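Local coordinates for protein pumilio homology domain family member 4 (Saccharomyces cerevisiae, PDB 3BWT) that binds messenger RNA through a curved array of Pumilio repeats and may affect diploid formation, at residues 193-197 / 227-232; 233-237 / 261-266; 52-56 / 86-90; 120-125 / 151-155. All coordinates share one frame; numbering follows the deposited sequence.

Contact 1 of 4, residues 193-197 / 227-232; sequences LALVD and KIVHLL
Leu-193 reaches across to the helix ending at Leu-232 and meets three of its residues. Its CB makes no close approach itself; the contact begins at CG, which lies 4.1 Å from CD1 of Leu-231. At CG the chain forks. CD1 goes to Ile-228, 3.9 Å from that residue's CG1, while CD2 turns to Lys-227 and lies 3.8 Å from its CD and about as near its CB. The chi1 torsion of -171° puts CG of Leu-193 opposite its own backbone N and carries both methyls over to the far helix. Lys-227 offers only its aliphatic part here: the chain runs extended beyond CG, roughly at right angles to the leucine, and takes its ammonium end away from the contact.

Across the beta turn, Val-196 takes over. Its CG1 is shared between CD1 of Leu-231, at 3.7 Å, and CD2 of Leu-232, at 3.9 Å; Leu-231 CD1 thus touches both Val-196 and Leu-193. No hydrogen bond crosses the interface; the contact is essentially aliphatic. A type I turn from Leu-193 to Val-196, with Leu-195 as N-cap of the next helix, brings the two residues to the same partner.

In the Pumilio array, helix 224-232 thus packs on the corner where helix 182-193 gives way to the short helix 196-200. Val-209 of helix 205-219 touches both Val-196 and Ile-228, and Leu-232 continues onto Val-248 of helix 245-253.

Contact 2 of 4, residues 233-237 / 261-266; sequences KPRAI and PMILEI
Ala-236 packs on Met-262: its CB lies 3.5 Å from the methionine SD. The same methyl group touches CG1 of Ile-266 at 4.0 Å and also faces the CG of Glu-265, so one small residue sits among three side chains of the other helix. Met-262 bends at chi2 (62°) and again at chi3, which turns its CE back to within 4.0 Å of the CA of Lys-233.

Lys-233 covers the other end. Its CG packs on Glu-265 CB at 3.6 Å, its CD lies 3.5 Å from the carbonyl O of Pro-261, and a bend at chi3 and chi4 then brings NZ to OE1 of Glu-265 in a salt bridge of 3.5 Å. Both segments belong to Pumilio repeat 7, where the short helix 236-240 packs against the long helix 256-279 in the helical repeat that builds the RNA-binding domain.

Further out, OE2 of Glu-265 is hydrogen-bonded by ND2 of Asn-269, one turn along its own helix, which probably helps to hold the carboxylate that the lysine meets. Met-262 is backed by Ile-249, Ile-252 and Leu-253 of helix 245-253. Toward the C-terminal end of both segments, Ile-237 CD1 comes 4.4 Å from Ile-266 CG2, and both isoleucines lean on Leu-278, farther along helix 256-279.

Contact 3 of 4, residues 52-56 / 86-90; sequences VELMT and HFVEI
Val-52 and Met-55 pack on Ile-90 in an apolar contact between two short helices of neighbouring Pumilio repeats, 51-55 in repeat 2 and 87-92 in repeat 3. Such side-by-side packing of equivalent helices stacks the repeats into the arc of a Pumilio domain.

Val-52 divides its two methyls. CG1 lies 3.9 Å from CG1 of Ile-90 and is also close to the CB of His-86 and the carboxylate of Glu-89. CG2 approaches the imidazole obliquely, 3.7 Å from ND1 of His-86. Deeper in, the Met-55 chain is extended and sets its SD 3.7 Å from CD1 of Ile-90. Behind these two, Ala-99 and Leu-103 of helix 96-106 meet Met-55, and Leu-100 meets Ile-90.

At the end of helix 51-55, Thr-56 lays its CG2 against the CA of Ile-90, at 3.9 Å. A chi1 of 55° turns the hydroxyl back to its own helix: OG1 donates to Val-52 O at 3.0 Å, with a C=O...donor angle of 142°, while Thr-56 N reaches the same oxygen from the opposite face of the carbonyl plane.

Contact 4 of 4, residues 120-125 / 151-155; sequences LRPYTV and FIFDA
Arg-121 and Thr-124 run alongside Phe-151 and Ala-155, with CA separations of 6.3 Å from Arg-121 to Phe-151 and 6.4 Å from Thr-124 to Ala-155. The first segment changes character along its length: a 3-10 turn at Arg-121 and Pro-122, the N-cap residue Tyr-123, then the start of helix 124-128. The second is helical, with a kink where the N atoms of Phe-151 and Ile-152 lack a bond to the preceding turn.

Phe-151 has the largest share of the contact. Its ring meets Thr-124 at its edge, in plane, with OG1 3.3 Å from CD2 and almost as near to CE2. Arg-121 CA and Leu-120 CB come to the same ring obliquely, while Ile-152, its chain neighbour, lays CG1 against one face, toward the rim. The ring is placed by a chi1 of 72°, with CG between the backbone N and the carbonyl carbon of Phe-151. Arg-121 adds its aliphatic chain, with CG and CD each 4.1 Å from CB of Phe-151; its guanidinium stands 87° to the ring plane and reaches back to Asp-118 in a salt bridge.

The contact lies in Pumilio repeat 4, reaching into repeat 5 at Ala-155, and joins the short helix 124-128 to helix 146-158, with helix 133-143 beside them: Val-136 and Cys-140 receive Leu-120, and Cys-140 also meets Ile-152.

Thr-124 CB touches the methyl of Ala-155 at 3.6 Å, and CG2 lies nearly as close to it. The hydroxyl has a partner of its own: OG1 donates to the carbonyl O of Arg-121 at 3.0 Å, tilted 26° from the carbonyl plane, and Thr-124 N reaches that oxygen from the same face.

Along the chain the order is contact 3, contact 4, contact 1, contact 2, each closing before the next opens, all within the single Pumilio homology domain. Contacts 3 and 4, with centres about 19 Å apart, touch: Val-88 packs on Tyr-123 and Phe-87 on Leu-120. Contacts 1 and 2 are about 13 Å apart, centre to centre; helix 236-240 follows helix 224-232 after a short 3-10 link, and a long, weak ion pair joins Asp-197 to Arg-235. Between the pairs, contacts 1 and 4 are about 26 Å apart centre to centre without touching, and contacts 2 and 3, the farthest, about 51 Å. Repeated helix packing thus carries the elongated RNA-binding array from one end towards the other.

Contact 1 of 4, residues 193-197 / 227-232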
loop_
_atom_site.group_PDB
_atom_site.type_symbol
_atom_site.label_atom_id
_atom_site.label_comp_id
_atom_site.label_asym_id
_atom_site.label_seq_id
_atom_site.Cartn_x
_atom_site.Cartn_y
_atom_site.Cartn_z
ATOM N N LEU A 193 13.929 -0.497 10.710
ATOM C CA LEU A 193 14.246 0.111 12.005
ATOM C C LEU A 193 15.647 0.705 12.006
ATOM O O LEU A 193 15.917 1.711 12.654
ATOM C CB LEU A 193 14.109 -0.923 13.120
ATOM C CG LEU A 193 14.191 -0.401 14.550
ATOM C CD1 LEU A 193 12.920 0.365 14.925
ATOM C CD2 LEU A 193 14.448 -1.562 15.508
ATOM N N ALA A 194 16.541 0.072 11.264
ATOM C CA ALA A 194 17.869 0.623 11.060
ATOM C C ALA A 194 17.817 1.935 10.269
ATOM O O ALA A 194 18.810 2.651 10.184
ATOM C CB ALA A 194 18.739 -0.391 10.349
ATOM N N LEU A 195 16.661 2.250 9.694
ATOM C CA LEU A 195 16.536 3.419 8.828
ATOM C C LEU A 195 15.456 4.375 9.322
ATOM O O LEU A 195 15.044 5.286 8.595
ATOM C CB LEU A 195 16.208 2.996 7.395
ATOM C CG LEU A 195 17.232 2.130 6.660
ATOM C CD1 LEU A 195 16.624 1.441 5.431
ATOM C CD2 LEU A 195 18.452 2.965 6.296
ATOM N N VAL A 196 15.002 4.173 10.554
ATOM C CA VAL A 196 13.872 4.940 11.065
ATOM C C VAL A 196 14.082 6.460 11.039
ATOM O O VAL A 196 13.130 7.219 10.839
ATOM C CB VAL A 196 13.438 4.469 12.478
ATOM C CG1 VAL A 196 14.287 5.136 13.558
ATOM C CG2 VAL A 196 11.966 4.762 12.687
ATOM N N ASP A 197 15.320 6.904 11.231
ATOM C CA ASP A 197 15.613 8.335 11.173
ATOM C C ASP A 197 15.221 8.920 9.801
ATOM O O ASP A 197 14.398 9.840 9.712
ATOM C CB ASP A 197 17.092 8.601 11.470
ATOM C CG ASP A 197 17.436 8.481 12.955
ATOM O OD1 ASP A 197 16.577 8.049 13.753
ATOM O OD2 ASP A 197 18.581 8.824 13.328
ATOM N N LYS A 227 10.420 -0.204 19.902
ATOM C CA LYS A 227 11.759 0.119 19.414
ATOM C C LYS A 227 11.793 1.450 18.637
ATOM O O LYS A 227 12.760 2.214 18.732
ATOM C CB LYS A 227 12.318 -1.037 18.587
ATOM C CG LYS A 227 12.594 -2.293 19.412
ATOM C CD LYS A 227 13.166 -3.414 18.541
ATOM C CE LYS A 227 13.439 -4.691 19.339
ATOM N NZ LYS A 227 13.982 -5.790 18.510
ATOM N N ILE A 228 10.726 1.729 17.891
ATOM C CA ILE A 228 10.585 2.999 17.189
ATOM C C ILE A 228 10.471 4.142 18.184
ATOM O O ILE A 228 11.208 5.125 18.102
ATOM C CB ILE A 228 9.327 3.027 16.305
ATOM C CG1 ILE A 228 9.450 2.040 15.147
ATOM C CG2 ILE A 228 9.081 4.429 15.777
ATOM C CD1 ILE A 228 8.155 1.837 14.420
ATOM N N VAL A 229 9.532 4.018 19.115
ATOM C CA VAL A 229 9.337 5.052 20.117
ATOM C C VAL A 229 10.653 5.368 20.812
ATOM O O VAL A 229 11.019 6.535 20.967
ATOM C CB VAL A 229 8.285 4.652 21.148
ATOM C CG1 VAL A 229 8.196 5.702 22.240
ATOM C CG2 VAL A 229 6.938 4.489 20.468
ATOM N N HIS A 230 11.373 4.324 21.203
ATOM C CA HIS A 230 12.668 4.501 21.844
ATOM C C HIS A 230 13.648 5.349 21.026
ATOM O O HIS A 230 14.449 6.089 21.587
ATOM C CB HIS A 230 13.300 3.148 22.175
ATOM C CG HIS A 230 14.679 3.262 22.747
ATOM N ND1 HIS A 230 14.916 3.638 24.054
ATOM C CD2 HIS A 230 15.896 3.069 22.185
ATOM C CE1 HIS A 230 16.217 3.670 24.271
ATOM N NE2 HIS A 230 16.835 3.330 23.153
ATOM N N LEU A 231 13.592 5.238 19.704
ATOM C CA LEU A 231 14.527 5.968 18.842
ATOM C C LEU A 231 14.094 7.402 18.552
ATOM O O LEU A 231 14.934 8.285 18.413
ATOM C CB LEU A 231 14.766 5.215 17.527
ATOM C CG LEU A 231 15.652 3.971 17.607
ATOM C CD1 LEU A 231 15.498 3.078 16.383
ATOM C CD2 LEU A 231 17.095 4.381 17.790
ATOM N N LEU A 232 12.787 7.637 18.475
ATOM C CA LEU A 232 12.283 8.949 18.070
ATOM C C LEU A 232 11.880 9.858 19.227
ATOM O O LEU A 232 11.826 11.076 19.066
ATOM C CB LEU A 232 11.091 8.803 17.126
ATOM C CG LEU A 232 11.188 7.855 15.940
ATOM C CD1 LEU A 232 9.887 7.923 15.172
ATOM C CD2 LEU A 232 12.364 8.198 15.051
#

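Contact 2 of 4, residues 233-237 / 261-266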
loop_
_atom_site.group_PDB
_atom_site.type_symbol
_atom_site.label_atom_id
_atom_site.label_comp_id
_atom_site.label_asym_id
_atom_site.label_seq_id
_atom_site.Cartn_x
_atom_site.Cartn_y
_atom_site.Cartn_z
ATOM N N LYS A 233 11.568 9.272 20.379
ATOM C CA LYS A 233 11.132 10.066 21.529
ATOM C C LYS A 233 12.096 11.214 21.856
ATOM O O LYS A 233 11.660 12.333 22.100
ATOM C CB LYS A 233 10.894 9.186 22.761
ATOM C CG LYS A 233 10.247 9.926 23.922
ATOM C CD LYS A 233 9.513 8.975 24.871
ATOM C CE LYS A 233 10.466 8.021 25.591
ATOM N NZ LYS A 233 11.106 8.644 26.785
ATOM N N PRO A 234 13.410 10.937 21.858
ATOM C CA PRO A 234 14.408 11.970 22.161
ATOM C C PRO A 234 14.383 13.170 21.211
ATOM O O PRO A 234 15.164 14.112 21.376
ATOM C CB PRO A 234 15.730 11.216 22.019
ATOM C CG PRO A 234 15.383 9.811 22.362
ATOM C CD PRO A 234 14.020 9.596 21.786
ATOM N N ARG A 235 13.497 13.142 20.224
ATOM C CA ARG A 235 13.438 14.215 19.246
ATOM C C ARG A 235 11.998 14.664 19.096
ATOM O O ARG A 235 11.624 15.290 18.099
ATOM C CB ARG A 235 14.016 13.754 17.903
ATOM C CG ARG A 235 15.295 12.928 18.051
ATOM C CD ARG A 235 16.240 13.062 16.860
ATOM N NE ARG A 235 15.933 12.128 15.782
ATOM C CZ ARG A 235 15.689 12.493 14.529
ATOM N NH1 ARG A 235 15.734 13.778 14.188
ATOM N NH2 ARG A 235 15.413 11.572 13.611
ATOM N N ALA A 236 11.201 14.356 20.112
ATOM C CA ALA A 236 9.759 14.569 20.066
ATOM C C ALA A 236 9.377 15.946 19.531
ATOM O O ALA A 236 8.518 16.066 18.657
ATOM C CB ALA A 236 9.148 14.341 21.440
ATOM N N ILE A 237 10.013 16.983 20.062
ATOM C CA ILE A 237 9.728 18.343 19.625
ATOM C C ILE A 237 10.215 18.570 18.208
ATOM O O ILE A 237 9.483 19.090 17.370
ATOM C CB ILE A 237 10.413 19.395 20.520
ATOM C CG1 ILE A 237 9.910 19.294 21.963
ATOM C CG2 ILE A 237 10.166 20.788 19.952
ATOM C CD1 ILE A 237 8.475 19.766 22.147
ATOM N N PRO A 261 4.315 8.142 27.442
ATOM C CA PRO A 261 5.751 8.433 27.370
ATOM C C PRO A 261 6.065 9.610 26.438
ATOM O O PRO A 261 6.906 10.459 26.761
ATOM C CB PRO A 261 6.328 7.145 26.790
ATOM C CG PRO A 261 5.400 6.083 27.267
ATOM C CD PRO A 261 4.027 6.706 27.295
ATOM N N MET A 262 5.397 9.653 25.289
ATOM C CA MET A 262 5.616 10.722 24.315
ATOM C C MET A 262 5.132 12.066 24.846
ATOM O O MET A 262 5.839 13.068 24.757
ATOM C CB MET A 262 4.927 10.404 22.978
ATOM C CG MET A 262 5.206 11.420 21.867
ATOM S SD MET A 262 6.943 11.582 21.374
ATOM C CE MET A 262 7.235 9.988 20.621
ATOM N N ILE A 263 3.916 12.079 25.382
ATOM C CA ILE A 263 3.358 13.278 25.987
ATOM C C ILE A 263 4.289 13.775 27.082
ATOM O O ILE A 263 4.496 14.977 27.246
ATOM C CB ILE A 263 1.956 13.007 26.561
ATOM C CG1 ILE A 263 0.976 12.700 25.424
ATOM C CG2 ILE A 263 1.471 14.188 27.393
ATOM C CD1 ILE A 263 -0.422 12.347 25.888
ATOM N N LEU A 264 4.864 12.831 27.815
ATOM C CA LEU A 264 5.814 13.133 28.874
ATOM C C LEU A 264 7.066 13.822 28.365
ATOM O O LEU A 264 7.529 14.797 28.959
ATOM C CB LEU A 264 6.213 11.853 29.596
ATOM C CG LEU A 264 5.518 11.613 30.928
ATOM C CD1 LEU A 264 5.856 10.219 31.436
ATOM C CD2 LEU A 264 5.943 12.684 31.921
ATOM N N GLU A 265 7.625 13.294 27.282
ATOM C CA GLU A 265 8.809 13.881 26.668
ATOM C C GLU A 265 8.530 15.319 26.263
ATOM O O GLU A 265 9.302 16.234 26.563
ATOM C CB GLU A 265 9.220 13.077 25.438
ATOM C CG GLU A 265 10.600 13.429 24.923
ATOM C CD GLU A 265 11.687 12.983 25.870
ATOM O OE1 GLU A 265 11.382 12.173 26.768
ATOM O OE2 GLU A 265 12.841 13.437 25.714
ATOM N N ILE A 266 7.413 15.508 25.573
ATOM C CA ILE A 266 6.965 16.841 25.188
ATOM C C ILE A 266 6.836 17.765 26.405
ATOM O O ILE A 266 7.250 18.924 26.356
ATOM C CB ILE A 266 5.641 16.765 24.384
ATOM C CG1 ILE A 266 5.911 16.137 23.010
ATOM C CG2 ILE A 266 4.995 18.133 24.254
ATOM C CD1 ILE A 266 4.681 15.856 22.196
#

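Contact 3 of 4, residues 52-56 / 86-90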
loop_
_atom_site.group_PDB
_atom_site.type_symbol
_atom_site.label_atom_id
_atom_site.label_comp_id
_atom_site.label_asym_id
_atom_site.label_seq_id
_atom_site.Cartn_x
_atom_site.Cartn_y
_atom_site.Cartn_z
ATOM N N VAL A 52 -0.378 -11.276 -25.155
ATOM C CA VAL A 52 0.328 -10.085 -24.693
ATOM C C VAL A 52 -0.310 -8.831 -25.273
ATOM O O VAL A 52 -0.532 -7.828 -24.581
ATOM C CB VAL A 52 1.819 -10.099 -25.063
ATOM C CG1 VAL A 52 2.532 -8.931 -24.408
ATOM C CG2 VAL A 52 2.465 -11.393 -24.642
ATOM N N GLU A 53 -0.656 -8.887 -26.531
ATOM C CA GLU A 53 -1.194 -7.738 -27.159
ATOM C C GLU A 53 -2.609 -7.456 -26.818
ATOM O O GLU A 53 -3.020 -6.348 -26.845
ATOM C CB GLU A 53 -0.907 -7.759 -28.632
ATOM C CG GLU A 53 -1.336 -6.626 -29.418
ATOM C CD GLU A 53 -0.948 -6.764 -30.810
ATOM O OE1 GLU A 53 -0.340 -7.752 -31.138
ATOM O OE2 GLU A 53 -1.252 -5.911 -31.596
ATOM N N LEU A 54 -3.341 -8.470 -26.443
ATOM C CA LEU A 54 -4.696 -8.282 -25.952
ATOM C C LEU A 54 -4.708 -7.899 -24.482
ATOM O O LEU A 54 -5.655 -7.279 -24.013
ATOM C CB LEU A 54 -5.544 -9.532 -26.167
ATOM C CG LEU A 54 -5.671 -9.976 -27.615
ATOM C CD1 LEU A 54 -6.573 -11.183 -27.729
ATOM C CD2 LEU A 54 -6.190 -8.825 -28.459
ATOM N N MET A 55 -3.653 -8.263 -23.762
ATOM C CA MET A 55 -3.547 -7.955 -22.339
ATOM C C MET A 55 -3.287 -6.481 -22.125
ATOM O O MET A 55 -3.753 -5.888 -21.155
ATOM C CB MET A 55 -2.405 -8.741 -21.706
ATOM C CG MET A 55 -2.794 -10.098 -21.168
ATOM S SD MET A 55 -1.447 -10.868 -20.244
ATOM C CE MET A 55 -2.322 -12.179 -19.402
ATOM N N THR A 56 -2.515 -5.899 -23.033
ATOM C CA THR A 56 -2.112 -4.509 -22.923
ATOM C C THR A 56 -3.028 -3.633 -23.776
ATOM O O THR A 56 -2.713 -2.481 -24.085
ATOM C CB THR A 56 -0.645 -4.331 -23.342
ATOM O OG1 THR A 56 -0.452 -4.857 -24.657
ATOM C CG2 THR A 56 0.259 -5.064 -22.399
ATOM N N HIS A 86 6.962 -11.588 -21.050
ATOM C CA HIS A 86 6.642 -10.206 -21.341
ATOM C C HIS A 86 5.976 -9.521 -20.158
ATOM O O HIS A 86 5.262 -8.536 -20.312
ATOM C CB HIS A 86 5.753 -10.145 -22.570
ATOM C CG HIS A 86 6.373 -10.775 -23.768
ATOM N ND1 HIS A 86 6.073 -12.057 -24.174
ATOM C CD2 HIS A 86 7.311 -10.316 -24.627
ATOM C CE1 HIS A 86 6.785 -12.352 -25.246
ATOM N NE2 HIS A 86 7.541 -11.311 -25.543
ATOM N N PHE A 87 6.230 -10.050 -18.972
ATOM C CA PHE A 87 5.573 -9.556 -17.780
ATOM C C PHE A 87 5.900 -8.099 -17.494
ATOM O O PHE A 87 5.037 -7.360 -17.039
ATOM C CB PHE A 87 5.899 -10.446 -16.584
ATOM C CG PHE A 87 4.967 -11.599 -16.435
ATOM C CD1 PHE A 87 3.975 -11.822 -17.376
ATOM C CD2 PHE A 87 5.086 -12.471 -15.369
ATOM C CE1 PHE A 87 3.106 -12.892 -17.249
ATOM C CE2 PHE A 87 4.230 -13.541 -15.237
ATOM C CZ PHE A 87 3.237 -13.757 -16.179
ATOM N N VAL A 88 7.132 -7.680 -17.768
ATOM C CA VAL A 88 7.515 -6.287 -17.539
ATOM C C VAL A 88 6.699 -5.365 -18.433
ATOM O O VAL A 88 6.109 -4.389 -17.976
ATOM C CB VAL A 88 9.024 -6.044 -17.788
ATOM C CG1 VAL A 88 9.308 -4.567 -17.912
ATOM C CG2 VAL A 88 9.852 -6.648 -16.666
ATOM N N GLU A 89 6.670 -5.685 -19.717
ATOM C CA GLU A 89 5.898 -4.909 -20.667
ATOM C C GLU A 89 4.444 -4.825 -20.226
ATOM O O GLU A 89 3.833 -3.762 -20.274
ATOM C CB GLU A 89 5.982 -5.545 -22.051
ATOM C CG GLU A 89 5.117 -4.859 -23.085
ATOM C CD GLU A 89 4.962 -5.672 -24.345
ATOM O OE1 GLU A 89 5.732 -6.649 -24.551
ATOM O OE2 GLU A 89 4.056 -5.328 -25.125
ATOM N N ILE A 90 3.897 -5.957 -19.800
ATOM C CA ILE A 90 2.495 -6.044 -19.420
ATOM C C ILE A 90 2.216 -5.277 -18.133
ATOM O O ILE A 90 1.201 -4.599 -18.022
ATOM C CB ILE A 90 2.049 -7.506 -19.261
ATOM C CG1 ILE A 90 2.315 -8.285 -20.551
ATOM C CG2 ILE A 90 0.584 -7.586 -18.891
ATOM C CD1 ILE A 90 2.069 -9.763 -20.434
#

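Contact 4 of 4, residues 120-125 / 151-155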
loop_
_atom_site.group_PDB
_atom_site.type_symbol
_atom_site.label_atom_id
_atom_site.label_comp_id
_atom_site.label_asym_id
_atom_site.label_seq_id
_atom_site.Cartn_x
_atom_site.Cartn_y
_atom_site.Cartn_z
ATOM N N LEU A 120 8.797 -12.754 -12.647
ATOM C CA LEU A 120 8.783 -11.440 -12.017
ATOM C C LEU A 120 10.066 -11.145 -11.268
ATOM O O LEU A 120 10.548 -10.024 -11.280
ATOM C CB LEU A 120 7.597 -11.323 -11.062
ATOM C CG LEU A 120 6.230 -11.282 -11.743
ATOM C CD1 LEU A 120 5.087 -11.335 -10.736
ATOM C CD2 LEU A 120 6.139 -10.035 -12.616
ATOM N N ARG A 121 10.615 -12.164 -10.620
ATOM C CA ARG A 121 11.751 -11.992 -9.719
ATOM C C ARG A 121 12.810 -11.024 -10.240
ATOM O O ARG A 121 13.177 -10.071 -9.560
ATOM C CB ARG A 121 12.369 -13.351 -9.398
ATOM C CG ARG A 121 13.551 -13.322 -8.453
ATOM C CD ARG A 121 13.855 -14.737 -8.016
ATOM N NE ARG A 121 14.014 -15.607 -9.179
ATOM C CZ ARG A 121 13.615 -16.875 -9.238
ATOM N NH1 ARG A 121 13.015 -17.442 -8.195
ATOM N NH2 ARG A 121 13.809 -17.575 -10.353
ATOM N N PRO A 122 13.312 -11.263 -11.453
ATOM C CA PRO A 122 14.375 -10.394 -11.968
ATOM C C PRO A 122 14.024 -8.901 -11.941
ATOM O O PRO A 122 14.930 -8.069 -11.991
ATOM C CB PRO A 122 14.526 -10.855 -13.418
ATOM C CG PRO A 122 14.045 -12.257 -13.422
ATOM C CD PRO A 122 12.966 -12.345 -12.390
ATOM N N TYR A 123 12.743 -8.561 -11.858
ATOM C CA TYR A 123 12.322 -7.179 -12.057
ATOM C C TYR A 123 11.605 -6.567 -10.862
ATOM O O TYR A 123 10.942 -5.549 -10.989
ATOM C CB TYR A 123 11.431 -7.098 -13.295
ATOM C CG TYR A 123 11.973 -7.918 -14.435
ATOM C CD1 TYR A 123 13.078 -7.492 -15.160
ATOM C CD2 TYR A 123 11.392 -9.128 -14.772
ATOM C CE1 TYR A 123 13.581 -8.247 -16.187
ATOM C CE2 TYR A 123 11.885 -9.884 -15.789
ATOM C CZ TYR A 123 12.979 -9.445 -16.496
ATOM O OH TYR A 123 13.457 -10.223 -17.522
ATOM N N THR A 124 11.763 -7.168 -9.694
ATOM C CA THR A 124 10.943 -6.799 -8.544
ATOM C C THR A 124 11.000 -5.318 -8.133
ATOM O O THR A 124 9.963 -4.710 -7.870
ATOM C CB THR A 124 11.254 -7.687 -7.338
ATOM O OG1 THR A 124 11.097 -9.060 -7.717
ATOM C CG2 THR A 124 10.314 -7.355 -6.176
ATOM N N VAL A 125 12.191 -4.739 -8.062
ATOM C CA VAL A 125 12.291 -3.334 -7.682
ATOM C C VAL A 125 11.624 -2.441 -8.726
ATOM O O VAL A 125 10.783 -1.601 -8.401
ATOM C CB VAL A 125 13.749 -2.884 -7.500
ATOM C CG1 VAL A 125 13.814 -1.391 -7.504
ATOM C CG2 VAL A 125 14.317 -3.429 -6.205
ATOM N N PHE A 151 10.529 -13.841 -2.705
ATOM C CA PHE A 151 11.423 -13.092 -3.575
ATOM C C PHE A 151 11.214 -11.593 -3.435
ATOM O O PHE A 151 12.144 -10.805 -3.631
ATOM C CB PHE A 151 11.246 -13.509 -5.041
ATOM C CG PHE A 151 9.953 -13.045 -5.661
ATOM C CD1 PHE A 151 8.784 -13.762 -5.476
ATOM C CD2 PHE A 151 9.913 -11.895 -6.437
ATOM C CE1 PHE A 151 7.588 -13.340 -6.049
ATOM C CE2 PHE A 151 8.723 -11.462 -7.013
ATOM C CZ PHE A 151 7.557 -12.188 -6.820
ATOM N N ILE A 152 9.987 -11.201 -3.101
ATOM C CA ILE A 152 9.658 -9.795 -2.950
ATOM C C ILE A 152 10.337 -9.241 -1.700
ATOM O O ILE A 152 10.947 -8.176 -1.738
ATOM C CB ILE A 152 8.134 -9.573 -2.927
ATOM C CG1 ILE A 152 7.545 -9.964 -4.285
ATOM C CG2 ILE A 152 7.810 -8.127 -2.614
ATOM C CD1 ILE A 152 6.059 -10.186 -4.313
ATOM N N PHE A 153 10.257 -9.987 -0.605
ATOM C CA PHE A 153 10.954 -9.618 0.621
ATOM C C PHE A 153 12.458 -9.582 0.410
ATOM O O PHE A 153 13.141 -8.716 0.950
ATOM C CB PHE A 153 10.620 -10.598 1.747
ATOM C CG PHE A 153 9.327 -10.299 2.443
ATOM C CD1 PHE A 153 8.132 -10.770 1.941
ATOM C CD2 PHE A 153 9.309 -9.548 3.600
ATOM C CE1 PHE A 153 6.949 -10.495 2.581
ATOM C CE2 PHE A 153 8.123 -9.269 4.244
ATOM C CZ PHE A 153 6.945 -9.738 3.735
ATOM N N ASP A 154 12.974 -10.528 -0.369
ATOM C CA ASP A 154 14.406 -10.581 -0.633
ATOM C C ASP A 154 14.852 -9.344 -1.414
ATOM O O ASP A 154 15.830 -8.684 -1.054
ATOM C CB ASP A 154 14.776 -11.852 -1.401
ATOM C CG ASP A 154 14.557 -13.120 -0.591
ATOM O OD1 ASP A 154 14.427 -13.037 0.649
ATOM O OD2 ASP A 154 14.520 -14.211 -1.199
ATOM N N ALA A 155 14.129 -9.030 -2.482
ATOM C CA ALA A 155 14.475 -7.889 -3.321
ATOM C C ALA A 155 14.387 -6.585 -2.540
ATOM O O ALA A 155 15.194 -5.673 -2.734
ATOM C CB ALA A 155 13.573 -7.840 -4.548
#